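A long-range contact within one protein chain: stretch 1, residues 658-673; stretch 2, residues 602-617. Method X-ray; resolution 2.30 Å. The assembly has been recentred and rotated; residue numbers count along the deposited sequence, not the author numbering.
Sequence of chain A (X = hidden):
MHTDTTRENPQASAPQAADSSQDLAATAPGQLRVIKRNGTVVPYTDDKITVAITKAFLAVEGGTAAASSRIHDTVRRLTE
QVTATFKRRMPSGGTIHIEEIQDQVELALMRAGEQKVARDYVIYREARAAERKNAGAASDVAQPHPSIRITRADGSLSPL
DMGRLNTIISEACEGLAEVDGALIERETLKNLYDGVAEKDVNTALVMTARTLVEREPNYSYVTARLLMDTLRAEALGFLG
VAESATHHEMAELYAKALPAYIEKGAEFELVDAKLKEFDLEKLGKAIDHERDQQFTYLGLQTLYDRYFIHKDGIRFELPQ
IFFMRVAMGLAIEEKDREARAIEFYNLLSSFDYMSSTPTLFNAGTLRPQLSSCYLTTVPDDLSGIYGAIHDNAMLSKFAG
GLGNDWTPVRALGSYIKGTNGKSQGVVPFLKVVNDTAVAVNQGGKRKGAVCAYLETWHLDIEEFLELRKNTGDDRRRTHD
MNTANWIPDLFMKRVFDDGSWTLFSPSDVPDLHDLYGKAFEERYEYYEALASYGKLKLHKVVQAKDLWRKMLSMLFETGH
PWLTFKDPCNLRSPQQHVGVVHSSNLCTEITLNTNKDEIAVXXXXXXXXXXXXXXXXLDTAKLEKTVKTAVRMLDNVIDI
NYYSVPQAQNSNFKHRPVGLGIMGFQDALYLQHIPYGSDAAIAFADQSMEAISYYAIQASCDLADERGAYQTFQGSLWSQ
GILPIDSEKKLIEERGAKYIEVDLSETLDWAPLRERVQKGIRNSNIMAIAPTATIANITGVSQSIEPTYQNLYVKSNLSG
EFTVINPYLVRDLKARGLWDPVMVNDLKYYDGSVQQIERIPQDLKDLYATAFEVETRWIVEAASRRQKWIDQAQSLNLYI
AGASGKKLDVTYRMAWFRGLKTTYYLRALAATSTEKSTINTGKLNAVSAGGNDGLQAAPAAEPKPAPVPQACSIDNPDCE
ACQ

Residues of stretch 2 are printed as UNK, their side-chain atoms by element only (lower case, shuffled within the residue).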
# COMPACT_ATOMS: atom_id res chain seq x y z
N VAL A 658 -21.91 -30.92 -36.56
CA VAL A 658 -22.28 -31.40 -35.24
C VAL A 658 -21.08 -31.22 -34.33
O VAL A 658 -19.97 -30.93 -34.77
CB VAL A 658 -22.76 -32.87 -35.25
CG1 VAL A 658 -23.97 -33.04 -36.18
CG2 VAL A 658 -21.63 -33.81 -35.67
N GLY A 659 -21.32 -31.38 -33.03
CA GLY A 659 -20.26 -31.26 -32.04
C GLY A 659 -20.32 -32.33 -30.98
O GLY A 659 -21.00 -32.17 -29.96
N LEU A 660 -19.63 -33.45 -31.21
CA LEU A 660 -19.56 -34.54 -30.25
C LEU A 660 -18.39 -34.31 -29.31
O LEU A 660 -17.24 -34.26 -29.75
CB LEU A 660 -19.42 -35.88 -30.98
CG LEU A 660 -19.33 -37.14 -30.10
CD1 LEU A 660 -20.65 -37.39 -29.39
CD2 LEU A 660 -18.93 -38.35 -30.92
N GLY A 661 -18.69 -34.19 -28.01
CA GLY A 661 -17.69 -33.96 -27.00
C GLY A 661 -17.51 -35.15 -26.08
O GLY A 661 -17.92 -36.28 -26.37
N ILE A 662 -16.87 -34.89 -24.93
CA ILE A 662 -16.61 -35.91 -23.93
C ILE A 662 -16.86 -35.34 -22.54
O ILE A 662 -16.84 -34.12 -22.32
CB ILE A 662 -15.16 -36.45 -24.01
CG1 ILE A 662 -14.15 -35.30 -23.90
CG2 ILE A 662 -14.96 -37.23 -25.31
CD1 ILE A 662 -12.72 -35.76 -23.72
N MET A 663 -17.10 -36.24 -21.59
CA MET A 663 -17.19 -35.88 -20.18
C MET A 663 -16.76 -37.08 -19.34
O MET A 663 -16.62 -38.20 -19.84
CB MET A 663 -18.61 -35.43 -19.81
CG MET A 663 -19.72 -36.42 -20.13
SD MET A 663 -21.32 -35.84 -19.54
CE MET A 663 -22.39 -37.16 -20.11
N GLY A 664 -16.53 -36.82 -18.06
CA GLY A 664 -16.00 -37.83 -17.17
C GLY A 664 -14.52 -38.08 -17.33
O GLY A 664 -14.03 -39.14 -16.93
N PHE A 665 -13.78 -37.12 -17.90
CA PHE A 665 -12.35 -37.33 -18.15
C PHE A 665 -11.59 -37.48 -16.84
O PHE A 665 -10.80 -38.41 -16.67
CB PHE A 665 -11.79 -36.16 -18.96
CG PHE A 665 -10.35 -36.34 -19.36
CD1 PHE A 665 -10.02 -37.04 -20.51
CD2 PHE A 665 -9.33 -35.82 -18.57
CE1 PHE A 665 -8.70 -37.21 -20.87
CE2 PHE A 665 -8.01 -36.00 -18.93
CZ PHE A 665 -7.69 -36.69 -20.08
N GLN A 666 -11.82 -36.57 -15.89
CA GLN A 666 -11.14 -36.66 -14.60
C GLN A 666 -11.47 -37.97 -13.91
O GLN A 666 -10.59 -38.63 -13.35
CB GLN A 666 -11.52 -35.47 -13.73
CG GLN A 666 -11.05 -35.55 -12.28
CD GLN A 666 -9.55 -35.39 -12.13
OE1 GLN A 666 -9.06 -34.31 -11.79
NE2 GLN A 666 -8.82 -36.46 -12.37
N ASP A 667 -12.75 -38.38 -13.94
CA ASP A 667 -13.14 -39.65 -13.34
C ASP A 667 -12.52 -40.83 -14.09
O ASP A 667 -12.20 -41.85 -13.47
CB ASP A 667 -14.66 -39.76 -13.31
CG ASP A 667 -15.30 -38.79 -12.34
OD1 ASP A 667 -14.56 -37.99 -11.72
OD2 ASP A 667 -16.54 -38.81 -12.19
N ALA A 668 -12.35 -40.71 -15.40
CA ALA A 668 -11.67 -41.77 -16.15
C ALA A 668 -10.21 -41.88 -15.72
O ALA A 668 -9.65 -42.98 -15.70
CB ALA A 668 -11.78 -41.51 -17.65
N LEU A 669 -9.57 -40.75 -15.41
CA LEU A 669 -8.21 -40.79 -14.88
C LEU A 669 -8.16 -41.54 -13.55
O LEU A 669 -7.25 -42.35 -13.32
CB LEU A 669 -7.66 -39.37 -14.71
CG LEU A 669 -7.36 -38.55 -15.97
CD1 LEU A 669 -6.96 -37.14 -15.58
CD2 LEU A 669 -6.27 -39.19 -16.81
N TYR A 670 -9.11 -41.27 -12.66
CA TYR A 670 -9.16 -41.97 -11.39
C TYR A 670 -9.18 -43.48 -11.59
O TYR A 670 -8.44 -44.22 -10.93
CB TYR A 670 -10.40 -41.54 -10.59
CG TYR A 670 -10.39 -40.11 -10.10
CD1 TYR A 670 -9.21 -39.44 -9.82
CD2 TYR A 670 -11.59 -39.43 -9.90
CE1 TYR A 670 -9.21 -38.13 -9.37
CE2 TYR A 670 -11.60 -38.12 -9.45
CZ TYR A 670 -10.41 -37.48 -9.18
OH TYR A 670 -10.43 -36.18 -8.73
N LEU A 671 -10.02 -43.96 -12.51
CA LEU A 671 -10.15 -45.40 -12.72
C LEU A 671 -8.86 -46.03 -13.22
O LEU A 671 -8.67 -47.24 -13.05
CB LEU A 671 -11.28 -45.68 -13.71
CG LEU A 671 -12.69 -45.35 -13.23
CD1 LEU A 671 -13.71 -45.63 -14.32
CD2 LEU A 671 -13.03 -46.13 -11.97
N GLN A 672 -7.97 -45.25 -13.83
CA GLN A 672 -6.66 -45.72 -14.23
C GLN A 672 -5.58 -45.35 -13.22
O GLN A 672 -4.42 -45.72 -13.41
CB GLN A 672 -6.31 -45.15 -15.61
CG GLN A 672 -7.36 -45.44 -16.68
CD GLN A 672 -7.07 -44.73 -17.99
OE1 GLN A 672 -6.30 -45.22 -18.81
NE2 GLN A 672 -7.70 -43.58 -18.19
N HIS A 673 -5.94 -44.65 -12.14
CA HIS A 673 -4.99 -44.19 -11.14
C HIS A 673 -3.90 -43.32 -11.77
O HIS A 673 -2.73 -43.39 -11.40
CB HIS A 673 -4.38 -45.37 -10.38
CG HIS A 673 -5.38 -46.16 -9.60
ND1 HIS A 673 -6.08 -47.21 -10.14
CD2 HIS A 673 -5.80 -46.05 -8.32
CE1 HIS A 673 -6.89 -47.72 -9.23
NE2 HIS A 673 -6.74 -47.03 -8.11
N UNK A 602 -24.88 -24.81 -33.30
CA UNK A 602 -24.12 -25.86 -32.63
C UNK A 602 -25.07 -26.95 -32.16
O UNK A 602 -25.93 -26.71 -31.31
s UNK A 602 -22.92 -23.55 -31.54
c UNK A 602 -23.33 -25.31 -31.44
N UNK A 603 -24.90 -28.15 -32.71
CA UNK A 603 -25.70 -29.31 -32.34
C UNK A 603 -24.78 -30.27 -31.58
O UNK A 603 -23.84 -30.82 -32.16
o UNK A 603 -27.76 -28.23 -34.43
n UNK A 603 -26.01 -28.80 -35.71
c UNK A 603 -26.76 -28.91 -34.62
c UNK A 603 -26.31 -29.96 -33.59
N UNK A 604 -25.05 -30.45 -30.28
CA UNK A 604 -24.04 -30.94 -29.35
C UNK A 604 -24.51 -32.15 -28.55
O UNK A 604 -25.69 -32.31 -28.26
c UNK A 604 -22.85 -27.52 -27.86
c UNK A 604 -21.85 -28.82 -29.78
c UNK A 604 -23.63 -29.85 -28.36
c UNK A 604 -23.11 -28.55 -28.96
N UNK A 605 -23.53 -32.98 -28.19
CA UNK A 605 -23.71 -34.10 -27.28
C UNK A 605 -22.35 -34.56 -26.81
O UNK A 605 -21.32 -34.19 -27.39
N UNK A 606 -22.34 -35.39 -25.76
CA UNK A 606 -21.08 -35.74 -25.12
C UNK A 606 -21.02 -37.22 -24.77
O UNK A 606 -21.96 -37.78 -24.20
c UNK A 606 -20.85 -34.90 -23.86
o UNK A 606 -20.48 -33.58 -24.22
N UNK A 607 -19.88 -37.84 -25.09
CA UNK A 607 -19.60 -39.20 -24.67
C UNK A 607 -19.27 -39.22 -23.19
O UNK A 607 -18.64 -38.30 -22.66
c UNK A 607 -19.93 -40.48 -27.47
c UNK A 607 -18.16 -41.22 -25.09
c UNK A 607 -18.43 -39.78 -25.50
c UNK A 607 -18.72 -39.68 -27.00
N UNK A 608 -19.68 -40.29 -22.51
CA UNK A 608 -19.37 -40.50 -21.10
C UNK A 608 -18.19 -41.47 -21.03
O UNK A 608 -18.36 -42.69 -21.13
n UNK A 608 -21.26 -42.02 -18.26
c UNK A 608 -20.29 -41.40 -18.92
c UNK A 608 -20.59 -41.04 -20.36
o UNK A 608 -19.21 -41.12 -18.41
N UNK A 609 -16.98 -40.91 -20.87
CA UNK A 609 -15.78 -41.74 -20.86
C UNK A 609 -15.81 -42.77 -19.73
O UNK A 609 -15.29 -43.88 -19.90
c UNK A 609 -13.72 -41.06 -23.10
c UNK A 609 -13.04 -39.09 -21.71
c UNK A 609 -14.15 -40.09 -22.00
c UNK A 609 -14.54 -40.86 -20.74
N UNK A 610 -16.39 -42.42 -18.58
CA UNK A 610 -16.41 -43.35 -17.45
C UNK A 610 -17.03 -44.68 -17.86
O UNK A 610 -16.54 -45.75 -17.49
c UNK A 610 -16.32 -41.58 -15.68
c UNK A 610 -17.45 -43.77 -15.18
c UNK A 610 -17.15 -42.72 -16.26
N UNK A 611 -18.13 -44.63 -18.61
CA UNK A 611 -18.79 -45.86 -19.05
C UNK A 611 -18.01 -46.61 -20.11
O UNK A 611 -18.50 -47.63 -20.60
o UNK A 611 -20.89 -45.25 -17.29
n UNK A 611 -22.49 -45.65 -18.81
c UNK A 611 -20.20 -45.54 -19.57
c UNK A 611 -21.23 -45.46 -18.46
N UNK A 612 -16.82 -46.13 -20.48
CA UNK A 612 -15.96 -46.83 -21.43
C UNK A 612 -14.61 -47.18 -20.82
O UNK A 612 -13.64 -47.42 -21.54
n UNK A 612 -17.92 -44.68 -22.95
n UNK A 612 -18.88 -45.60 -24.63
c UNK A 612 -15.78 -45.99 -22.70
c UNK A 612 -18.99 -44.65 -23.73
c UNK A 612 -17.08 -45.68 -23.38
c UNK A 612 -17.69 -46.26 -24.43
N UNK A 613 -14.53 -47.20 -19.49
CA UNK A 613 -13.36 -47.67 -18.76
C UNK A 613 -13.74 -48.98 -18.08
O UNK A 613 -14.62 -49.01 -17.21
c UNK A 613 -11.67 -47.19 -16.96
c UNK A 613 -11.31 -45.43 -19.39
c UNK A 613 -12.49 -45.32 -18.43
c UNK A 613 -12.86 -46.64 -17.74
N UNK A 614 -13.07 -50.06 -18.47
CA UNK A 614 -13.33 -51.37 -17.89
C UNK A 614 -12.31 -51.62 -16.78
O UNK A 614 -12.09 -50.76 -15.93
c UNK A 614 -12.01 -52.39 -19.80
c UNK A 614 -13.30 -52.47 -18.97
c UNK A 614 -14.52 -52.35 -19.86
N UNK A 615 -11.69 -52.80 -16.78
CA UNK A 615 -10.70 -53.11 -15.77
C UNK A 615 -9.45 -52.26 -15.97
O UNK A 615 -8.39 -52.77 -16.31
o UNK A 615 -12.05 -55.97 -16.78
c UNK A 615 -10.35 -54.60 -15.82
o UNK A 615 -12.09 -55.70 -14.60
c UNK A 615 -11.58 -55.49 -15.73
N UNK A 616 -9.59 -50.95 -15.77
CA UNK A 616 -8.48 -50.02 -15.85
C UNK A 616 -8.12 -49.57 -17.25
O UNK A 616 -7.19 -48.78 -17.39
N UNK A 617 -8.83 -50.03 -18.28
CA UNK A 617 -8.47 -49.73 -19.66
C UNK A 617 -9.65 -49.11 -20.40
O UNK A 617 -10.81 -49.29 -20.03
c UNK A 617 -6.12 -52.52 -21.02
c UNK A 617 -6.51 -51.18 -20.41
c UNK A 617 -8.01 -51.00 -20.39
c UNK A 617 -4.61 -52.70 -21.05
n UNK A 617 -4.21 -54.11 -21.30
O HOH W 1 -18.18 -31.88 -24.05

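Position 602 carries one carbon and then a sulfur, and touches nothing on stretch 1; it is Cys-602. Position 603 has two side-chain carbons, the second bearing one oxygen and one nitrogen; planar, with a single nitrogen, it fits Asn-603, whose backbone O accepts a hydrogen bond from Gly-659 N at 2.7 Å. At 604 four carbons fork at the second, which gives Leu-604. Its end leans over Gly-659, where a CB would collide with CD2 of Leu-604.

Position 605 has no side-chain atoms and is Gly-605. Its N donates to Gly-659 O (3.2 Å) and its O accepts from Gly-661 N (2.7 Å), so one residue links two strand positions. At 606 a carbon followed by an oxygen defines Ser-606; a water accepts from its OG (2.9 Å) and donates to Ile-662 O (3.1 Å). Position 607 has four carbons forked at the first, one arm two carbons long: Ile-607. Its CD1 packs against Leu-660 CD1 at 3.7 Å, while its N donates to Gly-661 O (2.8 Å) and its O accepts from Met-663 N (2.8 Å).

Position 608 again has two carbons, the second with one oxygen and one nitrogen, and is Asn-608; its CB lies 4.3 Å from Met-663 CE. Four carbons forked at the second make 609 Leu-609. Its CD1 meets Ile-662 CD1 at 3.9 Å and Phe-665 CD1 at the ring edge at 3.8 Å, and its N donates to Met-663 O (2.9 Å). At 610 one carbon carries two others: Val-610, with CG2 3.4 Å from Asp-667 CB.

Position 611, two carbons with a terminal oxygen and nitrogen, is Asn-611 and points away. Position 612 holds a five-membered ring of three carbons and two nitrogens, His-612; its ND1 donates to Asn-608 O (2.7 Å), bracing the turn. At 613 four carbons fork at the first, with one longer arm: Ile-613, whose CG2 reaches Leu-671 CB at 3.6 Å. Position 614, one carbon carrying two, is Val-614; 615, two carbons ending in two oxygens, is Asp-615. Both point away. Position 616 lacks a side chain and is Gly-616, its O 3.4 Å from Gln-672 CG. Four carbons in a row ending in nitrogen identify 617 as Lys-617.

The contact has two parts. Parallel strands are joined by six backbone hydrogen bonds, which depend little on side-chain identity. Beyond them, Leu-609, Val-610 and Ile-613 form an apolar surface against the helix through Ala-668 and Leu-671.

Stretch 2 (602-617) CNLGSINLVNHIVDGK
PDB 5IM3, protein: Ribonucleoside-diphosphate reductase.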